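Glutathione S-transferase, N-terminal domain protein (Pseudomonas putida, PDB 4NAX) probably works as a glutathione transferase and binds one glutathione disulfide per subunit at a site built by both chains of its dimer. Local coordinates at residues Arg152-Asn155 against Glu156-Leu160; Leu161-Leu164 against Asp165-Leu168. All coordinates share one frame; numbering follows the deposited sequence.

Contact 1 (Arg152-Asn155 against Glu156-Leu160). With GDS (oxidized glutathione disulfide), chain F.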
# COMPACT_ATOMS: atom_id res chain seq x y z
N ARG A 152 2.86 20.85 3.65
CA ARG A 152 2.10 19.71 4.15
C ARG A 152 2.83 18.41 3.85
O ARG A 152 3.02 17.56 4.73
CB ARG A 152 0.69 19.69 3.53
CG ARG A 152 -0.13 18.43 3.77
CD ARG A 152 -1.54 18.57 3.20
NE ARG A 152 -2.35 17.36 3.28
CZ ARG A 152 -2.98 16.90 4.36
NH1 ARG A 152 -2.93 17.55 5.52
NH2 ARG A 152 -3.69 15.77 4.27
N TYR A 153 3.24 18.23 2.60
CA TYR A 153 3.86 16.97 2.17
C TYR A 153 5.32 16.84 2.62
O TYR A 153 5.78 15.75 2.98
CB TYR A 153 3.64 16.73 0.66
CG TYR A 153 2.15 16.65 0.39
CD1 TYR A 153 1.39 15.63 0.93
CD2 TYR A 153 1.49 17.65 -0.29
CE1 TYR A 153 0.03 15.58 0.78
CE2 TYR A 153 0.12 17.62 -0.44
CZ TYR A 153 -0.61 16.59 0.10
OH TYR A 153 -1.98 16.62 -0.03
N VAL A 154 6.03 17.96 2.70
CA VAL A 154 7.38 17.97 3.26
C VAL A 154 7.34 17.58 4.75
O VAL A 154 8.10 16.74 5.21
CB VAL A 154 8.06 19.33 3.08
CG1 VAL A 154 9.33 19.46 3.91
CG2 VAL A 154 8.36 19.52 1.60
N ASN A 155 6.46 18.22 5.51
CA ASN A 155 6.35 17.93 6.93
C ASN A 155 5.94 16.49 7.16
O ASN A 155 6.46 15.83 8.06
CB ASN A 155 5.39 18.92 7.59
CG ASN A 155 6.02 20.30 7.76
OD1 ASN A 155 7.24 20.43 7.89
ND2 ASN A 155 5.19 21.34 7.72
N GLU A 156 5.01 15.98 6.36
CA GLU A 156 4.61 14.58 6.50
C GLU A 156 5.75 13.63 6.15
O GLU A 156 5.95 12.61 6.81
CB GLU A 156 3.36 14.30 5.69
CG GLU A 156 2.92 12.85 5.69
CD GLU A 156 2.59 12.27 7.05
OE1 GLU A 156 2.52 13.00 8.07
OE2 GLU A 156 2.44 11.03 7.11
N SER A 157 6.51 13.97 5.11
CA SER A 157 7.66 13.16 4.73
C SER A 157 8.73 13.15 5.81
O SER A 157 9.33 12.12 6.08
CB SER A 157 8.22 13.62 3.38
OG SER A 157 7.27 13.38 2.36
N LYS A 158 8.97 14.31 6.44
CA LYS A 158 9.86 14.38 7.60
C LYS A 158 9.35 13.48 8.73
O LYS A 158 10.15 12.79 9.36
CB LYS A 158 10.00 15.81 8.10
CG LYS A 158 10.77 16.76 7.23
CD LYS A 158 10.73 18.15 7.89
CE LYS A 158 11.68 19.18 7.31
NZ LYS A 158 11.64 20.41 8.17
N ARG A 159 8.06 13.52 8.99
CA ARG A 159 7.47 12.68 10.05
C ARG A 159 7.72 11.19 9.77
O ARG A 159 8.16 10.43 10.63
CB ARG A 159 5.97 12.96 10.23
CG ARG A 159 5.38 12.35 11.48
CD ARG A 159 3.86 12.38 11.47
NE ARG A 159 3.36 11.52 10.41
CZ ARG A 159 3.33 10.19 10.45
NH1 ARG A 159 3.66 9.53 11.55
NH2 ARG A 159 2.95 9.51 9.38
N LEU A 160 7.47 10.78 8.53
CA LEU A 160 7.71 9.40 8.09
C LEU A 160 9.17 9.01 8.19
O LEU A 160 9.50 7.89 8.64
CB LEU A 160 7.23 9.21 6.64
CG LEU A 160 5.71 9.27 6.43
CD1 LEU A 160 5.35 9.44 4.96
CD2 LEU A 160 5.01 8.05 6.98
N1 GDS F . -1.88 3.20 6.00
CA1 GDS F . -2.53 3.32 7.31
C1 GDS F . -3.46 2.14 7.48
OE1 GDS F . -3.66 1.68 8.63
OE2 GDS F . -4.00 1.66 6.47
CB1 GDS F . -3.33 4.63 7.38
CG1 GDS F . -3.92 4.83 8.76
CD1 GDS F . -4.50 6.22 8.96
O1 GDS F . -4.46 7.08 8.08
N2 GDS F . -5.06 6.42 10.15
CA2 GDS F . -5.63 7.70 10.56
C2 GDS F . -4.91 8.22 11.78
O2 GDS F . -4.73 7.46 12.74
CB2 GDS F . -7.12 7.56 10.86
SG2 GDS F . -8.11 6.96 9.50
N3 GDS F . -4.55 9.50 11.79
CA3 GDS F . -3.94 10.11 12.97
C3 GDS F . -3.02 11.24 12.65
OE3 GDS F . -2.82 11.55 11.45
OE4 GDS F . -2.49 11.82 13.63
N4 GDS F . -5.56 8.30 5.63
CA4 GDS F . -4.92 8.02 4.35
C4 GDS F . -4.80 6.56 4.00
OE5 GDS F . -5.63 5.77 4.47
OE6 GDS F . -3.89 6.23 3.21
C5 GDS F . -6.31 9.38 5.83
O5 GDS F . -6.53 10.20 4.95
CA5 GDS F . -6.92 9.52 7.20
N5 GDS F . -6.93 10.91 7.63
CB5 GDS F . -8.36 8.97 7.17
SG5 GDS F . -9.10 8.79 8.80
CA6 GDS F . -3.96 13.55 8.69
C6 GDS F . -4.14 14.66 7.68
OE7 GDS F . -3.62 15.78 7.88
OE8 GDS F . -4.83 14.42 6.66
N6 GDS F . -2.82 13.81 9.55
CB6 GDS F . -5.18 13.45 9.62
CG6 GDS F . -6.40 12.82 8.97
CD6 GDS F . -6.16 11.37 8.60
O6 GDS F . -5.32 10.67 9.17
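Arg152, whose carbonyl accepts the amide of Glu156, turns the NH1/NH2 end of its guanidinium to the glutamyl carboxylate of the glutathione disulfide, OE8 near the guanidinium plane and OE7 out of it. NH1 of Arg152 donates to GDS OE7 and NH2 to GDS OE8, both at 3.0 Å, the latter nearly straight (168°). The extended chain carries the charge clear of the helix; NH2 also bonds Gln132 and the guanidinium meets Phe135 in a cation-pi contact, both of the second subunit. With an alanine here both ligand bonds go, and the carboxylate is likely to lack a charged partner on this subunit, as Gln132 and Phe135 lose the guanidinium. Glu156 and Arg159 form a side-on salt bridge, Arg159 NE to Glu156 OE1 2.9 Å and NH2 to OE2 2.8 Å. Tyr153 O accepts from Ser157 N and OG, each at 2.9 Å and from opposite faces of its plane, which gives the hydrogen of the buried serine hydroxyl an acceptor. Arg152 CG lies 4.0 Å above the Tyr153 ring, whose OH bonds the same Gln132. Val154 and Lys158 lie side by side (CG1 to CE 4.1 Å). Further ligand bonds come from the second subunit, so the site spans the dimer.

Contact 2 (Leu161-Leu164 against Asp165-Leu168); sequences LGVL and DRHL
Gly162 and Arg166 meet at close quarters on the outer side of the helix. The arginine chain bends at chi3 (-62°) and doubles back along the backbone, laying one face of its guanidinium over Gly162 O, which stands 3.3 Å above that plane, toward the rim. CZ of Arg166 is 3.6 Å from Gly162 C, and a beta carbon on the glycine would collide with NH2. The same carbonyl takes the amide of Arg166 (2.9 Å, 170° at the hydrogen), so its bond is the ordinary helical one and the guanidinium merely lies across it. Val163 CG2 touches Arg166 NH1 at 3.7 Å, while the arginine as a whole remains exposed. Both segments belong to helix 148-168 of the all-helical C-terminal domain of the glutathione transferase fold, and in contrast to the exposed arginine the inward side of this helix is the buried one. There Leu161, Leu164 and Leu168 line up one turn apart against helices 109-137, 180-193 and 208-219. CG of Leu168 rests 3.3 Å from Leu164 O, the acceptor of its own amide. Asp165 bonds Val210 N through OD1 at the start of helix 208-219, where the amide dipoles would probably favour its negative charge. His167 hydrogen-bonds Met174 O through NE2 and meets the Trp118 ring with the planes inclined by about 45°.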
# COMPACT_ATOMS: atom_id res chain seq x y z
N LEU A 161 10.06 9.92 7.81
CA LEU A 161 11.49 9.68 7.98
C LEU A 161 11.87 9.46 9.45
O LEU A 161 12.71 8.63 9.76
CB LEU A 161 12.32 10.80 7.37
CG LEU A 161 12.38 10.78 5.84
CD1 LEU A 161 12.85 12.11 5.29
CD2 LEU A 161 13.27 9.65 5.32
N GLY A 162 11.23 10.22 10.34
CA GLY A 162 11.47 10.06 11.76
C GLY A 162 11.03 8.70 12.26
O GLY A 162 11.70 8.08 13.08
N VAL A 163 9.88 8.23 11.78
CA VAL A 163 9.41 6.89 12.14
C VAL A 163 10.45 5.86 11.71
O VAL A 163 10.82 4.97 12.48
CB VAL A 163 8.03 6.58 11.51
CG1 VAL A 163 7.64 5.15 11.76
CG2 VAL A 163 6.95 7.52 12.07
N LEU A 164 10.93 5.97 10.47
CA LEU A 164 11.96 5.07 10.00
C LEU A 164 13.23 5.14 10.84
O LEU A 164 13.83 4.12 11.19
CB LEU A 164 12.32 5.35 8.54
CG LEU A 164 11.31 4.99 7.48
CD1 LEU A 164 11.87 5.40 6.13
CD2 LEU A 164 10.99 3.50 7.47
N ASP A 165 13.64 6.37 11.14
CA ASP A 165 14.91 6.59 11.82
C ASP A 165 14.89 5.99 13.22
O ASP A 165 15.85 5.35 13.65
CB ASP A 165 15.20 8.09 11.88
CG ASP A 165 16.64 8.39 12.18
OD1 ASP A 165 17.50 8.07 11.35
OD2 ASP A 165 16.90 8.97 13.26
N ARG A 166 13.80 6.23 13.95
CA ARG A 166 13.68 5.70 15.29
C ARG A 166 13.62 4.19 15.25
O ARG A 166 14.18 3.50 16.12
CB ARG A 166 12.47 6.28 16.02
CG ARG A 166 12.64 7.77 16.32
CD ARG A 166 11.51 8.33 17.19
NE ARG A 166 10.21 8.22 16.53
CZ ARG A 166 9.73 9.08 15.63
NH1 ARG A 166 8.54 8.87 15.08
NH2 ARG A 166 10.42 10.15 15.28
N HIS A 167 12.92 3.64 14.26
CA HIS A 167 12.82 2.20 14.15
C HIS A 167 14.18 1.54 13.89
O HIS A 167 14.48 0.46 14.40
CB HIS A 167 11.83 1.83 13.03
CG HIS A 167 11.73 0.36 12.82
ND1 HIS A 167 11.13 -0.47 13.73
CD2 HIS A 167 12.23 -0.43 11.85
CE1 HIS A 167 11.24 -1.72 13.30
NE2 HIS A 167 11.90 -1.72 12.17
N LEU A 168 14.98 2.18 13.05
CA LEU A 168 16.24 1.59 12.58
C LEU A 168 17.41 1.73 13.56
O LEU A 168 18.44 1.10 13.40
CB LEU A 168 16.62 2.18 11.22
CG LEU A 168 15.70 1.69 10.08
CD1 LEU A 168 15.93 2.55 8.85
CD2 LEU A 168 15.94 0.21 9.76

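In the fold
Both contacts lie on helix 148-168 and follow each other in series: contact 1 ends at Leu160 and contact 2 begins at Leu161, with centres about 13 Å apart. Neither closes a loop, and they neither nest nor cross, since each joins successive turns of the same helix. From the N-terminal end, residues 152-160 face the second subunit and a bound glutathione disulfide on one side and helix 109-137 on another. Farther along, residues 161-168 turn mainly to their own chain, tying the last turns of the helix to helices 109-137, 180-193 and 208-219. The helix thus passes from the dimer and ligand surface to a part packed mostly against its own helical domain.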